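PDB 4ITL: tetraacyldisaccharide 4'-kinase from Aquifex aeolicus, which probably transfers the gamma-phosphate of ATP to the 4'-position of a tetraacyldisaccharide 1-phosphate, forming lipid IVA, a precursor of lipid A. Local coordinates for residues Thr186-Glu191 and Thr201-Arg206; Phe205-Cys210 and Lys297-Arg302. One frame throughout, in Å; residues are numbered along the deposited sequence.

In the fold
Strand 201-212 carries both contacts, whose centres lie about 8 Å apart. In contact 1 the loop that follows strand 182-185 runs alongside the strand; in contact 2 the strand pairs with 291-300, antiparallel to it. Phe205 and Arg206 belong to both, and just before them Lys203 O lies 3.1 Å from Glu301 N, a probable hydrogen bond that prolongs the strand pairing into contact 1. The two contacts also converge on the bound ATP analogue. Tyr187 reaches its alpha-phosphate, while Arg206 and Phe208 come up to the adenine. Arg206 NH1 is 3.3 Å from N7 of the analogue, and Gly50 of the predicted ATP-binding loop lies about 4 Å from the side chain of Tyr187.

Contact 1 of 2, residues Thr186-Glu191 and Thr201-Arg206; sequences TYQEVE and TFKMFR. With ACP (phosphomethylphosphonic acid adenylate ester), chain B.
Glu189 OE2 accepts two hydrogen bonds from one guanidinium group, Arg206 NE and NH2 each standing 2.9 Å away. This side-on salt bridge ties the loop after strand 182-185 to strand 201-212 beside the nucleotide, in a kinase of the P-loop NTPase clan. OE2 lies in the guanidinium plane, but the carboxylate is turned 60° against it, and NE approaches from above the carboxylate plane. The other oxygen, Glu189 OE1, takes the backbone N of Arg206 at 2.8 Å, again from above that plane. Glu189 can turn back to the strand because CG sits between its backbone N and carbonyl carbon (chi1 69°) and the chain bends again at chi2. An alanine here would remove both carboxylate oxygens and is likely to leave the Arg206 guanidinium without its charged mate and freer to turn beside the adenine. One face of that guanidinium is covered by the ring of Tyr187, with CE1 over its centre and the two planes 29° apart; NH2 has a further partner in Gln240. The same tyrosine extends its hydroxyl to the alpha-phosphate, OH donating to O1A of the analogue at 2.6 Å. Two residues earlier on the strand, at Met204, a water accepts a weak bond from Tyr187 N and donates to Glu189 OE1 and Met204 O, so bridging loop and strand. Met204 O also receives a weak bond from Gln188 N. The Gln188 side chain lies crosswise to that of Lys203, with the amide CD and OE1 against Lys203 CD; OE1 is held by Phe193 N, while Lys203 NZ pairs with Glu194. Gln188 CB sits over a face of the Phe205 ring in a CH-pi contact, 3.4 Å from the centroid.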
# COMPACT_ATOMS: atom_id res chain seq x y z
N THR A 186 4.73 -4.18 10.52
CA THR A 186 5.34 -4.42 9.19
C THR A 186 6.86 -4.27 9.07
O THR A 186 7.57 -3.87 10.01
CB THR A 186 4.75 -3.47 8.12
OG1 THR A 186 4.99 -2.13 8.55
CG2 THR A 186 3.29 -3.68 7.98
N TYR A 187 7.34 -4.63 7.88
CA TYR A 187 8.75 -4.64 7.56
C TYR A 187 9.57 -5.46 8.50
O TYR A 187 10.73 -5.10 8.78
CB TYR A 187 9.32 -3.21 7.52
CG TYR A 187 8.73 -2.33 6.45
CD1 TYR A 187 7.96 -2.85 5.42
CD2 TYR A 187 8.93 -0.96 6.48
CE1 TYR A 187 7.43 -2.02 4.45
CE2 TYR A 187 8.42 -0.13 5.53
CZ TYR A 187 7.66 -0.65 4.50
OH TYR A 187 7.15 0.22 3.54
N GLN A 188 9.02 -6.56 9.00
CA GLN A 188 9.75 -7.38 9.99
C GLN A 188 11.04 -7.98 9.42
O GLN A 188 11.98 -8.23 10.19
CB GLN A 188 8.86 -8.51 10.53
CG GLN A 188 7.66 -8.04 11.39
CD GLN A 188 8.11 -7.43 12.71
OE1 GLN A 188 9.11 -7.84 13.26
NE2 GLN A 188 7.40 -6.41 13.19
N GLU A 189 11.10 -8.22 8.10
CA GLU A 189 12.29 -8.82 7.47
C GLU A 189 13.46 -7.83 7.37
O GLU A 189 14.57 -8.22 7.16
CB GLU A 189 11.95 -9.41 6.08
CG GLU A 189 11.60 -8.40 4.96
CD GLU A 189 10.36 -7.49 5.23
OE1 GLU A 189 9.37 -7.91 5.88
OE2 GLU A 189 10.38 -6.33 4.79
N VAL A 190 13.21 -6.54 7.57
CA VAL A 190 14.27 -5.52 7.49
C VAL A 190 14.48 -4.74 8.80
O VAL A 190 15.60 -4.38 9.12
CB VAL A 190 13.92 -4.46 6.41
CG1 VAL A 190 15.17 -3.73 5.96
CG2 VAL A 190 13.26 -5.10 5.23
N GLU A 191 13.39 -4.43 9.51
CA GLU A 191 13.50 -3.77 10.82
C GLU A 191 12.58 -4.50 11.76
O GLU A 191 11.46 -4.03 12.04
CB GLU A 191 13.08 -2.31 10.74
CG GLU A 191 13.83 -1.50 9.70
CD GLU A 191 15.19 -1.03 10.17
OE1 GLU A 191 15.44 -1.03 11.40
OE2 GLU A 191 16.02 -0.67 9.30
N THR A 201 -2.69 -8.37 17.37
CA THR A 201 -1.49 -7.85 16.73
C THR A 201 -0.84 -8.97 15.88
O THR A 201 -0.77 -10.10 16.32
CB THR A 201 -0.47 -7.31 17.80
OG1 THR A 201 -1.07 -6.25 18.56
CG2 THR A 201 0.80 -6.76 17.15
N PHE A 202 -0.40 -8.63 14.68
CA PHE A 202 0.10 -9.58 13.71
C PHE A 202 1.36 -9.08 13.05
O PHE A 202 1.36 -8.05 12.43
CB PHE A 202 -0.94 -9.76 12.61
CG PHE A 202 -2.24 -10.21 13.13
CD1 PHE A 202 -2.47 -11.55 13.37
CD2 PHE A 202 -3.21 -9.29 13.47
CE1 PHE A 202 -3.67 -11.98 13.91
CE2 PHE A 202 -4.41 -9.71 14.00
CZ PHE A 202 -4.64 -11.04 14.23
N LYS A 203 2.43 -9.84 13.11
CA LYS A 203 3.64 -9.44 12.38
C LYS A 203 3.54 -9.77 10.89
O LYS A 203 3.09 -10.87 10.51
CB LYS A 203 4.84 -10.18 12.98
CG LYS A 203 5.25 -9.69 14.35
CD LYS A 203 6.63 -10.27 14.68
CE LYS A 203 7.04 -10.00 16.11
NZ LYS A 203 8.08 -10.99 16.47
N MET A 204 3.96 -8.83 10.04
CA MET A 204 3.98 -9.04 8.59
C MET A 204 5.40 -9.12 8.05
O MET A 204 6.24 -8.27 8.38
CB MET A 204 3.30 -7.88 7.87
CG MET A 204 3.32 -8.00 6.37
SD MET A 204 2.28 -6.73 5.65
CE MET A 204 3.31 -6.08 4.38
N PHE A 205 5.66 -10.13 7.23
CA PHE A 205 6.97 -10.35 6.62
C PHE A 205 6.85 -10.35 5.09
O PHE A 205 5.87 -10.86 4.54
CB PHE A 205 7.55 -11.70 7.05
CG PHE A 205 8.02 -11.73 8.49
CD1 PHE A 205 9.35 -11.50 8.82
CD2 PHE A 205 7.13 -12.01 9.50
CE1 PHE A 205 9.77 -11.57 10.18
CE2 PHE A 205 7.54 -12.09 10.83
CZ PHE A 205 8.86 -11.87 11.16
N ARG A 206 7.82 -9.76 4.41
CA ARG A 206 7.93 -9.84 2.97
C ARG A 206 8.99 -10.85 2.64
O ARG A 206 10.16 -10.71 3.04
CB ARG A 206 8.26 -8.47 2.38
CG ARG A 206 7.11 -7.47 2.55
CD ARG A 206 7.44 -6.09 2.01
NE ARG A 206 8.63 -5.57 2.66
CZ ARG A 206 9.25 -4.46 2.29
NH1 ARG A 206 8.76 -3.73 1.30
NH2 ARG A 206 10.35 -4.08 2.90
PG ACP B . 2.28 4.53 0.27
O1G ACP B . 1.57 5.38 -0.76
O2G ACP B . 1.96 4.93 1.72
O3G ACP B . 3.82 4.71 0.05
PB ACP B . 2.84 1.58 0.68
O1B ACP B . 2.21 0.25 0.32
O2B ACP B . 2.71 1.71 2.20
C3B ACP B . 1.75 2.80 -0.11
PA ACP B . 5.44 0.64 0.16
O1A ACP B . 5.80 -0.26 1.32
O2A ACP B . 6.55 1.48 -0.33
O3A ACP B . 4.38 1.81 0.50
O5' ACP B . 4.91 -0.30 -1.02
C5' ACP B . 4.70 0.28 -2.30
C4' ACP B . 5.03 -0.71 -3.41
O4' ACP B . 6.40 -0.47 -3.73
C3' ACP B . 4.96 -2.17 -3.08
O3' ACP B . 3.73 -2.73 -3.27
C2' ACP B . 5.98 -2.74 -4.01
O2' ACP B . 5.57 -2.92 -5.33
C1' ACP B . 7.02 -1.70 -3.95
N9 ACP B . 8.06 -1.92 -2.95
C8 ACP B . 8.31 -1.20 -1.83
N7 ACP B . 9.37 -1.73 -1.19
C5 ACP B . 9.82 -2.77 -1.90
C6 ACP B . 10.87 -3.68 -1.75
N6 ACP B . 11.74 -3.60 -0.60
N1 ACP B . 11.04 -4.65 -2.66
C2 ACP B . 10.22 -4.77 -3.73
N3 ACP B . 9.20 -3.91 -3.93
C4 ACP B . 8.99 -2.92 -3.03
O HOH W 1 6.87 -6.79 6.12

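Contact 2 of 2, residues Phe205-Cys210 and Lys297-Arg302; sequences FREFCC and KVKLER. With ACP (phosphomethylphosphonic acid adenylate ester), chain B.
Phe205 pairs with Lys299 through two backbone bonds, Phe205 N to Lys299 O and Lys299 N to Phe205 O, both 2.9 Å, as a hydrogen-bonded pair of two antiparallel strands. Its ring crosses the Glu301 side chain obliquely, and OE2 of that residue comes to the ring edge, 3.9 Å from Phe205 CE2. Arg206 faces Val298 in a non-hydrogen-bonded pair, where Arg206 CA makes a CA-H...O contact with Lys297 O. Glu207 pairs with Lys297: Glu207 N donates to Lys297 O at 2.7 Å and Lys297 N returns to Glu207 O. With CG anti to the backbone N (chi1 -178°), the Glu207 chain runs alongside Lys297, and OE2 comes to 3.1 Å from Lys297 CD. The carboxylate is shared in a salt-bridge network with two long arms of 4.0 Å, from Glu207 OE2 to Lys297 NZ and from Glu207 OE1 to Lys299 NZ. Phe208 turns from the partner strand to the nucleotide: CE2 lies 3.3 Å from N1 of the analogue, and CZ lies over the Arg206 guanidinium, offset toward its rim, on the face opposite Tyr187. Cys209 SG then packs against Lys297 CG, and Cys209 and Cys210 together oppose Asn295 as a classic beta bulge. The three residues Phe205, Glu207 and Lys299 share a face of the sheet with Lys297. On the other face Val298 and Leu300 rest on helix 51-61, whose first turn includes the last residues of the predicted ATP-binding site, and both also touch Met204 of strand 201-212.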
# COMPACT_ATOMS: atom_id res chain seq x y z
N PHE A 205 5.66 -10.13 7.23
CA PHE A 205 6.97 -10.35 6.62
C PHE A 205 6.85 -10.35 5.09
O PHE A 205 5.87 -10.86 4.54
CB PHE A 205 7.55 -11.70 7.05
CG PHE A 205 8.02 -11.73 8.49
CD1 PHE A 205 9.35 -11.50 8.82
CD2 PHE A 205 7.13 -12.01 9.50
CE1 PHE A 205 9.77 -11.57 10.18
CE2 PHE A 205 7.54 -12.09 10.83
CZ PHE A 205 8.86 -11.87 11.16
N ARG A 206 7.82 -9.76 4.41
CA ARG A 206 7.93 -9.84 2.97
C ARG A 206 8.99 -10.85 2.64
O ARG A 206 10.16 -10.71 3.04
CB ARG A 206 8.26 -8.47 2.38
CG ARG A 206 7.11 -7.47 2.55
CD ARG A 206 7.44 -6.09 2.01
NE ARG A 206 8.63 -5.57 2.66
CZ ARG A 206 9.25 -4.46 2.29
NH1 ARG A 206 8.76 -3.73 1.30
NH2 ARG A 206 10.35 -4.08 2.90
N GLU A 207 8.58 -11.91 1.94
CA GLU A 207 9.53 -12.99 1.58
C GLU A 207 9.95 -12.77 0.12
O GLU A 207 9.19 -13.00 -0.82
CB GLU A 207 8.86 -14.35 1.74
CG GLU A 207 9.70 -15.59 1.45
CD GLU A 207 8.81 -16.75 1.06
OE1 GLU A 207 8.79 -17.77 1.77
OE2 GLU A 207 8.09 -16.64 0.06
N PHE A 208 11.17 -12.26 -0.05
CA PHE A 208 11.68 -11.89 -1.35
C PHE A 208 12.13 -13.12 -2.08
O PHE A 208 13.17 -13.66 -1.79
CB PHE A 208 12.83 -10.92 -1.16
CG PHE A 208 12.38 -9.62 -0.66
CD1 PHE A 208 12.46 -9.33 0.69
CD2 PHE A 208 11.75 -8.72 -1.52
CE1 PHE A 208 11.96 -8.13 1.18
CE2 PHE A 208 11.25 -7.52 -1.03
CZ PHE A 208 11.36 -7.22 0.32
N CYS A 209 11.33 -13.55 -3.04
CA CYS A 209 11.48 -14.88 -3.60
C CYS A 209 11.55 -14.89 -5.13
O CYS A 209 11.82 -15.92 -5.70
CB CYS A 209 10.26 -15.68 -3.18
SG CYS A 209 8.73 -14.91 -3.81
N CYS A 210 11.24 -13.77 -5.78
CA CYS A 210 10.94 -13.78 -7.21
C CYS A 210 11.52 -12.60 -7.97
O CYS A 210 11.77 -11.54 -7.42
CB CYS A 210 9.42 -13.72 -7.42
SG CYS A 210 8.57 -15.19 -6.92
N LYS A 297 6.48 -12.41 -1.63
CA LYS A 297 5.21 -12.82 -1.04
C LYS A 297 5.06 -12.17 0.33
O LYS A 297 6.04 -11.84 0.98
CB LYS A 297 5.15 -14.33 -0.83
CG LYS A 297 5.19 -15.16 -2.09
CD LYS A 297 5.60 -16.56 -1.74
CE LYS A 297 5.64 -17.37 -2.99
NZ LYS A 297 6.19 -18.73 -2.76
N VAL A 298 3.81 -12.03 0.75
CA VAL A 298 3.48 -11.40 2.03
C VAL A 298 3.03 -12.55 2.94
O VAL A 298 2.16 -13.36 2.60
CB VAL A 298 2.38 -10.32 1.89
CG1 VAL A 298 1.93 -9.84 3.29
CG2 VAL A 298 2.90 -9.15 1.05
N LYS A 299 3.61 -12.62 4.09
CA LYS A 299 3.23 -13.61 5.04
C LYS A 299 2.89 -13.01 6.39
O LYS A 299 3.57 -12.14 6.85
CB LYS A 299 4.33 -14.63 5.16
CG LYS A 299 4.75 -15.22 3.84
CD LYS A 299 5.66 -16.38 4.04
CE LYS A 299 4.84 -17.61 4.31
NZ LYS A 299 5.59 -18.81 3.93
N LEU A 300 1.83 -13.50 7.00
CA LEU A 300 1.34 -13.01 8.29
C LEU A 300 1.38 -14.08 9.36
O LEU A 300 0.90 -15.15 9.13
CB LEU A 300 -0.12 -12.55 8.14
CG LEU A 300 -0.49 -11.14 7.79
CD1 LEU A 300 0.04 -10.19 8.80
CD2 LEU A 300 -0.08 -10.77 6.40
N GLU A 301 1.88 -13.77 10.53
CA GLU A 301 1.67 -14.63 11.70
C GLU A 301 0.21 -14.75 12.11
O GLU A 301 -0.57 -13.83 11.94
CB GLU A 301 2.42 -14.11 12.89
CG GLU A 301 3.89 -14.14 12.70
CD GLU A 301 4.59 -13.69 13.96
OE1 GLU A 301 3.86 -13.33 14.94
OE2 GLU A 301 5.85 -13.71 13.97
N ARG A 302 -0.12 -15.90 12.67
CA ARG A 302 -1.45 -16.17 13.19
C ARG A 302 -2.55 -15.85 12.17
O ARG A 302 -3.53 -15.16 12.46
CB ARG A 302 -1.66 -15.49 14.56
CG ARG A 302 -1.13 -16.33 15.77
CD ARG A 302 -1.39 -15.64 17.16
NE ARG A 302 -0.81 -14.29 17.15
CZ ARG A 302 0.40 -13.98 17.61
NH1 ARG A 302 1.17 -14.92 18.17
NH2 ARG A 302 0.84 -12.73 17.52
PG ACP B . 2.28 4.53 0.27
O1G ACP B . 1.57 5.38 -0.76
O2G ACP B . 1.96 4.93 1.72
O3G ACP B . 3.82 4.71 0.05
PB ACP B . 2.84 1.58 0.68
O1B ACP B . 2.21 0.25 0.32
O2B ACP B . 2.71 1.71 2.20
C3B ACP B . 1.75 2.80 -0.11
PA ACP B . 5.44 0.64 0.16
O1A ACP B . 5.80 -0.26 1.32
O2A ACP B . 6.55 1.48 -0.33
O3A ACP B . 4.38 1.81 0.50
O5' ACP B . 4.91 -0.30 -1.02
C5' ACP B . 4.70 0.28 -2.30
C4' ACP B . 5.03 -0.71 -3.41
O4' ACP B . 6.40 -0.47 -3.73
C3' ACP B . 4.96 -2.17 -3.08
O3' ACP B . 3.73 -2.73 -3.27
C2' ACP B . 5.98 -2.74 -4.01
O2' ACP B . 5.57 -2.92 -5.33
C1' ACP B . 7.02 -1.70 -3.95
N9 ACP B . 8.06 -1.92 -2.95
C8 ACP B . 8.31 -1.20 -1.83
N7 ACP B . 9.37 -1.73 -1.19
C5 ACP B . 9.82 -2.77 -1.90
C6 ACP B . 10.87 -3.68 -1.75
N6 ACP B . 11.74 -3.60 -0.60
N1 ACP B . 11.04 -4.65 -2.66
C2 ACP B . 10.22 -4.77 -3.73
N3 ACP B . 9.20 -3.91 -3.93
C4 ACP B . 8.99 -2.92 -3.03